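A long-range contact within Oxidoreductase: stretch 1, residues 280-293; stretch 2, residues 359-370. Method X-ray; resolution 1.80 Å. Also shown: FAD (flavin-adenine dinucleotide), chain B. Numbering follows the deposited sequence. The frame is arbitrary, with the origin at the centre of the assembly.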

# COMPACT_ATOMS: atom_id res chain seq x y z
N ALA A 280 -2.08 0.77 -10.50
CA ALA A 280 -2.64 2.12 -10.62
C ALA A 280 -3.99 2.23 -9.94
O ALA A 280 -4.70 1.23 -9.74
CB ALA A 280 -2.78 2.50 -12.10
N GLY A 281 -4.37 3.45 -9.57
CA GLY A 281 -5.67 3.64 -8.93
C GLY A 281 -6.01 5.11 -8.87
O GLY A 281 -5.17 5.98 -9.09
N ILE A 282 -7.27 5.38 -8.55
CA ILE A 282 -7.74 6.74 -8.35
C ILE A 282 -8.38 6.86 -6.97
O ILE A 282 -9.17 6.02 -6.58
CB ILE A 282 -8.77 7.14 -9.40
CG1 ILE A 282 -8.12 7.22 -10.78
CG2 ILE A 282 -9.42 8.47 -9.01
CD1 ILE A 282 -9.13 7.04 -11.89
N LYS A 283 -8.00 7.92 -6.25
CA LYS A 283 -8.50 8.21 -4.91
C LYS A 283 -9.40 9.44 -4.99
O LYS A 283 -8.99 10.48 -5.51
CB LYS A 283 -7.31 8.49 -3.99
CG LYS A 283 -7.69 9.02 -2.61
CD LYS A 283 -6.49 9.15 -1.67
CE LYS A 283 -5.28 9.76 -2.35
NZ LYS A 283 -4.24 10.10 -1.34
N ILE A 284 -10.63 9.31 -4.50
CA ILE A 284 -11.56 10.43 -4.44
C ILE A 284 -11.77 10.79 -2.98
O ILE A 284 -12.26 9.97 -2.21
CB ILE A 284 -12.91 10.08 -5.10
CG1 ILE A 284 -12.70 9.71 -6.58
CG2 ILE A 284 -13.91 11.24 -4.94
CD1 ILE A 284 -13.97 9.25 -7.28
N CYS A 285 -11.40 12.01 -2.61
CA CYS A 285 -11.54 12.48 -1.22
C CYS A 285 -12.80 13.33 -1.10
O CYS A 285 -13.01 14.24 -1.90
CB CYS A 285 -10.33 13.32 -0.82
SG CYS A 285 -8.75 12.39 -0.92
N LEU A 286 -13.64 13.01 -0.11
CA LEU A 286 -14.91 13.72 0.08
C LEU A 286 -14.85 14.52 1.36
O LEU A 286 -14.34 14.05 2.37
CB LEU A 286 -16.07 12.72 0.17
CG LEU A 286 -16.17 11.67 -0.94
CD1 LEU A 286 -17.34 10.73 -0.68
CD2 LEU A 286 -16.30 12.32 -2.33
N ALA A 287 -15.36 15.75 1.30
CA ALA A 287 -15.53 16.55 2.50
C ALA A 287 -16.98 16.31 2.93
O ALA A 287 -17.90 16.85 2.34
CB ALA A 287 -15.30 18.02 2.17
N ALA A 288 -17.18 15.46 3.93
CA ALA A 288 -18.54 15.07 4.29
C ALA A 288 -19.08 15.90 5.44
O ALA A 288 -18.36 16.19 6.38
CB ALA A 288 -18.58 13.58 4.63
N ASP A 289 -20.36 16.27 5.37
CA ASP A 289 -21.02 17.04 6.44
C ASP A 289 -21.72 16.12 7.43
O ASP A 289 -22.39 16.59 8.37
CB ASP A 289 -22.04 18.00 5.83
CG ASP A 289 -21.43 18.92 4.81
OD1 ASP A 289 -20.77 19.89 5.22
OD2 ASP A 289 -21.60 18.66 3.60
N GLU A 290 -21.58 14.82 7.22
CA GLU A 290 -22.14 13.80 8.08
C GLU A 290 -21.34 12.52 7.84
O GLU A 290 -20.70 12.39 6.81
CB GLU A 290 -23.61 13.55 7.72
CG GLU A 290 -23.82 13.02 6.30
CD GLU A 290 -25.28 12.80 5.98
OE1 GLU A 290 -26.01 12.27 6.85
OE2 GLU A 290 -25.70 13.13 4.85
N PRO A 291 -21.36 11.58 8.80
CA PRO A 291 -20.66 10.31 8.56
C PRO A 291 -21.22 9.58 7.33
O PRO A 291 -22.43 9.55 7.12
CB PRO A 291 -20.94 9.51 9.84
CG PRO A 291 -21.29 10.53 10.86
CD PRO A 291 -21.97 11.64 10.14
N LEU A 292 -20.33 9.01 6.51
CA LEU A 292 -20.76 8.24 5.36
C LEU A 292 -20.49 6.76 5.60
O LEU A 292 -21.29 5.91 5.21
CB LEU A 292 -20.08 8.73 4.08
CG LEU A 292 -20.32 10.19 3.72
CD1 LEU A 292 -19.46 10.61 2.52
CD2 LEU A 292 -21.80 10.47 3.45
N VAL A 293 -19.36 6.46 6.25
CA VAL A 293 -19.00 5.07 6.62
C VAL A 293 -19.45 4.75 8.04
O VAL A 293 -20.00 3.67 8.30
CB VAL A 293 -17.48 4.85 6.53
CG1 VAL A 293 -17.09 3.44 7.01
CG2 VAL A 293 -17.02 5.10 5.12
N GLY A 359 -28.33 10.58 -1.46
CA GLY A 359 -28.98 11.57 -0.61
C GLY A 359 -28.12 12.11 0.51
O GLY A 359 -28.57 12.94 1.31
N LYS A 360 -26.86 11.68 0.58
CA LYS A 360 -25.98 12.13 1.64
C LYS A 360 -25.37 13.49 1.32
O LYS A 360 -25.29 13.90 0.15
CB LYS A 360 -24.87 11.11 1.93
CG LYS A 360 -25.39 9.78 2.43
CD LYS A 360 -25.93 9.89 3.85
CE LYS A 360 -26.11 8.51 4.46
NZ LYS A 360 -26.90 8.59 5.73
N ARG A 361 -24.95 14.19 2.36
CA ARG A 361 -24.45 15.55 2.24
C ARG A 361 -22.92 15.56 2.25
O ARG A 361 -22.30 15.38 3.29
CB ARG A 361 -25.01 16.39 3.40
CG ARG A 361 -24.55 17.83 3.43
CD ARG A 361 -24.64 18.46 2.07
NE ARG A 361 -25.98 18.91 1.74
CZ ARG A 361 -26.41 20.17 1.89
NH1 ARG A 361 -25.61 21.10 2.38
NH2 ARG A 361 -27.65 20.48 1.55
N TYR A 362 -22.33 15.75 1.08
CA TYR A 362 -20.86 15.84 0.97
C TYR A 362 -20.49 16.59 -0.29
O TYR A 362 -21.34 16.82 -1.16
CB TYR A 362 -20.24 14.43 0.92
CG TYR A 362 -20.70 13.64 -0.27
CD1 TYR A 362 -20.02 13.71 -1.49
CD2 TYR A 362 -21.83 12.83 -0.21
CE1 TYR A 362 -20.46 13.01 -2.59
CE2 TYR A 362 -22.28 12.13 -1.30
CZ TYR A 362 -21.58 12.23 -2.50
OH TYR A 362 -22.02 11.54 -3.59
N GLU A 363 -19.23 16.98 -0.39
CA GLU A 363 -18.69 17.55 -1.62
C GLU A 363 -17.41 16.81 -1.97
O GLU A 363 -16.66 16.37 -1.09
CB GLU A 363 -18.39 19.03 -1.44
CG GLU A 363 -19.60 19.87 -1.00
CD GLU A 363 -19.20 21.23 -0.45
OE1 GLU A 363 -18.36 21.28 0.48
OE2 GLU A 363 -19.75 22.25 -0.92
N VAL A 364 -17.15 16.67 -3.25
CA VAL A 364 -15.87 16.13 -3.67
C VAL A 364 -14.79 17.18 -3.39
O VAL A 364 -14.86 18.30 -3.89
CB VAL A 364 -15.89 15.79 -5.16
CG1 VAL A 364 -14.51 15.33 -5.62
CG2 VAL A 364 -16.97 14.72 -5.43
N LEU A 365 -13.79 16.80 -2.60
CA LEU A 365 -12.75 17.70 -2.17
C LEU A 365 -11.57 17.70 -3.14
O LEU A 365 -11.09 18.75 -3.55
CB LEU A 365 -12.29 17.33 -0.75
CG LEU A 365 -11.25 18.17 -0.00
CD1 LEU A 365 -11.69 19.63 0.18
CD2 LEU A 365 -10.90 17.52 1.34
N LEU A 366 -11.08 16.51 -3.48
CA LEU A 366 -9.92 16.39 -4.36
C LEU A 366 -9.91 14.99 -4.95
O LEU A 366 -10.25 14.02 -4.26
CB LEU A 366 -8.63 16.62 -3.58
CG LEU A 366 -7.33 16.73 -4.39
CD1 LEU A 366 -7.37 17.93 -5.33
CD2 LEU A 366 -6.11 16.79 -3.47
N ILE A 367 -9.53 14.89 -6.22
CA ILE A 367 -9.36 13.58 -6.86
C ILE A 367 -7.89 13.48 -7.23
O ILE A 367 -7.33 14.40 -7.82
CB ILE A 367 -10.24 13.48 -8.11
CG1 ILE A 367 -11.71 13.68 -7.72
CG2 ILE A 367 -10.03 12.14 -8.86
CD1 ILE A 367 -12.64 13.75 -8.92
N GLN A 368 -7.26 12.37 -6.83
CA GLN A 368 -5.83 12.16 -7.09
C GLN A 368 -5.61 10.83 -7.80
O GLN A 368 -6.11 9.80 -7.34
CB GLN A 368 -5.07 12.17 -5.75
CG GLN A 368 -5.24 13.50 -4.96
CD GLN A 368 -4.83 13.41 -3.49
OE1 GLN A 368 -3.76 13.88 -3.10
NE2 GLN A 368 -5.68 12.80 -2.68
N SER A 369 -4.88 10.84 -8.92
CA SER A 369 -4.64 9.63 -9.70
C SER A 369 -3.20 9.16 -9.55
O SER A 369 -2.28 9.98 -9.48
CB SER A 369 -4.95 9.85 -11.18
OG SER A 369 -6.31 10.19 -11.38
N TYR A 370 -3.01 7.84 -9.51
CA TYR A 370 -1.69 7.26 -9.28
C TYR A 370 -1.39 6.16 -10.28
O TYR A 370 -2.19 5.26 -10.50
CB TYR A 370 -1.61 6.68 -7.87
CG TYR A 370 -1.82 7.73 -6.82
CD1 TYR A 370 -0.74 8.35 -6.20
CD2 TYR A 370 -3.10 8.11 -6.44
CE1 TYR A 370 -0.92 9.34 -5.24
CE2 TYR A 370 -3.29 9.10 -5.48
CZ TYR A 370 -2.20 9.70 -4.88
OH TYR A 370 -2.39 10.67 -3.93
PA FAD B . 7.97 6.09 -1.84
O1A FAD B . 7.92 5.64 -3.28
O2A FAD B . 6.68 6.61 -1.25
O5B FAD B . 9.09 7.23 -1.69
C5B FAD B . 10.16 7.30 -2.62
C4B FAD B . 10.85 8.63 -2.31
O4B FAD B . 12.01 8.81 -3.10
C3B FAD B . 9.91 9.81 -2.61
O3B FAD B . 9.78 10.63 -1.46
C2B FAD B . 10.61 10.55 -3.75
O2B FAD B . 10.40 11.95 -3.72
C1B FAD B . 12.07 10.16 -3.55
N9A FAD B . 12.89 10.17 -4.77
C8A FAD B . 12.59 9.72 -6.04
N7A FAD B . 13.70 9.89 -6.82
C5A FAD B . 14.67 10.44 -6.05
C6A FAD B . 15.97 10.84 -6.32
N6A FAD B . 16.52 10.59 -7.51
N1A FAD B . 16.74 11.38 -5.30
C2A FAD B . 16.22 11.53 -4.03
N3A FAD B . 14.93 11.14 -3.76
C4A FAD B . 14.18 10.61 -4.77
N1 FAD B . -0.47 1.58 1.80
C2 FAD B . -1.00 1.15 3.01
O2 FAD B . -0.32 0.43 3.76
N3 FAD B . -2.29 1.50 3.35
C4 FAD B . -3.06 2.28 2.50
O4 FAD B . -4.21 2.60 2.80
C4X FAD B . -2.54 2.71 1.29
N5 FAD B . -3.31 3.47 0.43
C5X FAD B . -2.77 3.90 -0.77
C6 FAD B . -3.53 4.68 -1.64
C7 FAD B . -2.98 5.14 -2.84
C7M FAD B . -3.82 5.98 -3.76
C8 FAD B . -1.67 4.79 -3.15
C8M FAD B . -1.04 5.25 -4.44
C9 FAD B . -0.91 4.00 -2.29
C9A FAD B . -1.46 3.56 -1.09
N10 FAD B . -0.71 2.77 -0.23
C10 FAD B . -1.24 2.35 0.96
C1' FAD B . 0.67 2.31 -0.59
C2' FAD B . 1.69 3.21 0.11
O2' FAD B . 1.31 4.58 -0.05
C3' FAD B . 3.07 2.96 -0.50
O3' FAD B . 3.29 1.56 -0.60
C4' FAD B . 4.24 3.56 0.27
O4' FAD B . 4.03 4.91 0.62
C5' FAD B . 5.45 3.50 -0.66
O5' FAD B . 6.59 3.75 0.12
P FAD B . 8.04 3.51 -0.48
O1P FAD B . 8.95 3.02 0.62
O2P FAD B . 8.01 2.65 -1.72
O3P FAD B . 8.61 4.96 -0.89
O HOH W 1 -18.65 19.44 2.64
O HOH W 2 -24.92 10.07 8.00

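How do the two backbones lie against each other? The strand that runs through Gly281 to Ala288 lies antiparallel beside residues 362-370, and the ladder begins with a reciprocal pair: Gly281 N donates to Tyr370 O (3.0 Å) and Tyr370 N donates to Gly281 O (2.9 Å). The next pair repeats the pattern, with Lys283 N to Gln368 O and Gln368 N to Lys283 O both at 2.9 Å. Between these pairs lie the non-hydrogen-bonded ones, such as Ile282 with Ser369, where the CA atoms come to 4.4 Å; in the hydrogen-bonded pairs they stand more than 5 Å apart.

Where does the regular ladder break? It slips by one residue between Cys285 and Leu286, a beta bulge that gives the second strand an extra residue, Leu365. Cys285 N still donates to Leu366 O at 2.8 Å, but Cys285 O receives two amides, a short bond from Leu365 N (2.8 Å) and a weak one from Leu366 N (3.4 Å). Beyond the bulge the ladder resumes: Ala287 N donates to Glu363 O at 2.8 Å, and Glu363 N to Ala287 O at 3.0 Å. CB of Leu365 points toward the first strand and lies 4.3 Å from CB of Ala287.

Which side chains meet on the face carrying Ile282, Ile284 and Leu286? This face is largely aliphatic, so its contacts are van der Waals packing. Ile282 CG2 touches Ile367 CG2 at 3.7 Å, while Ile284 lies near both Ile367 and Val364. Leu286 CD2 reaches Val364 CG2 at 4.0 Å, and its CD1 sits over one face of the Tyr362 ring.

What does the face with Lys283 and Tyr370 offer instead? It is more polar. The long, mostly extended Lys283 side chain brings its amine to Tyr370, where NZ makes a weak hydrogen bond to OH at 3.2 Å. The flavin's methyl carbon C7M lies over one face of the Tyr370 ring, 3.5 Å from CD2, so this tyrosine links the strand pair to the cofactor.

How is the contact extended past the strands? Asp289 N donates to Arg361 O at 3.0 Å, carrying the backbone pairing into the loop. A carboxylate then takes over: Glu290 OE2 accepts from Arg361 N at 2.8 Å, while Glu290 OE1 forms a long salt bridge with Lys360 NZ at 3.9 Å. Water 2 reinforces this charged pair, donating to Glu290 OE1 at 2.7 Å and weakly accepting from Lys360 NZ at 3.4 Å.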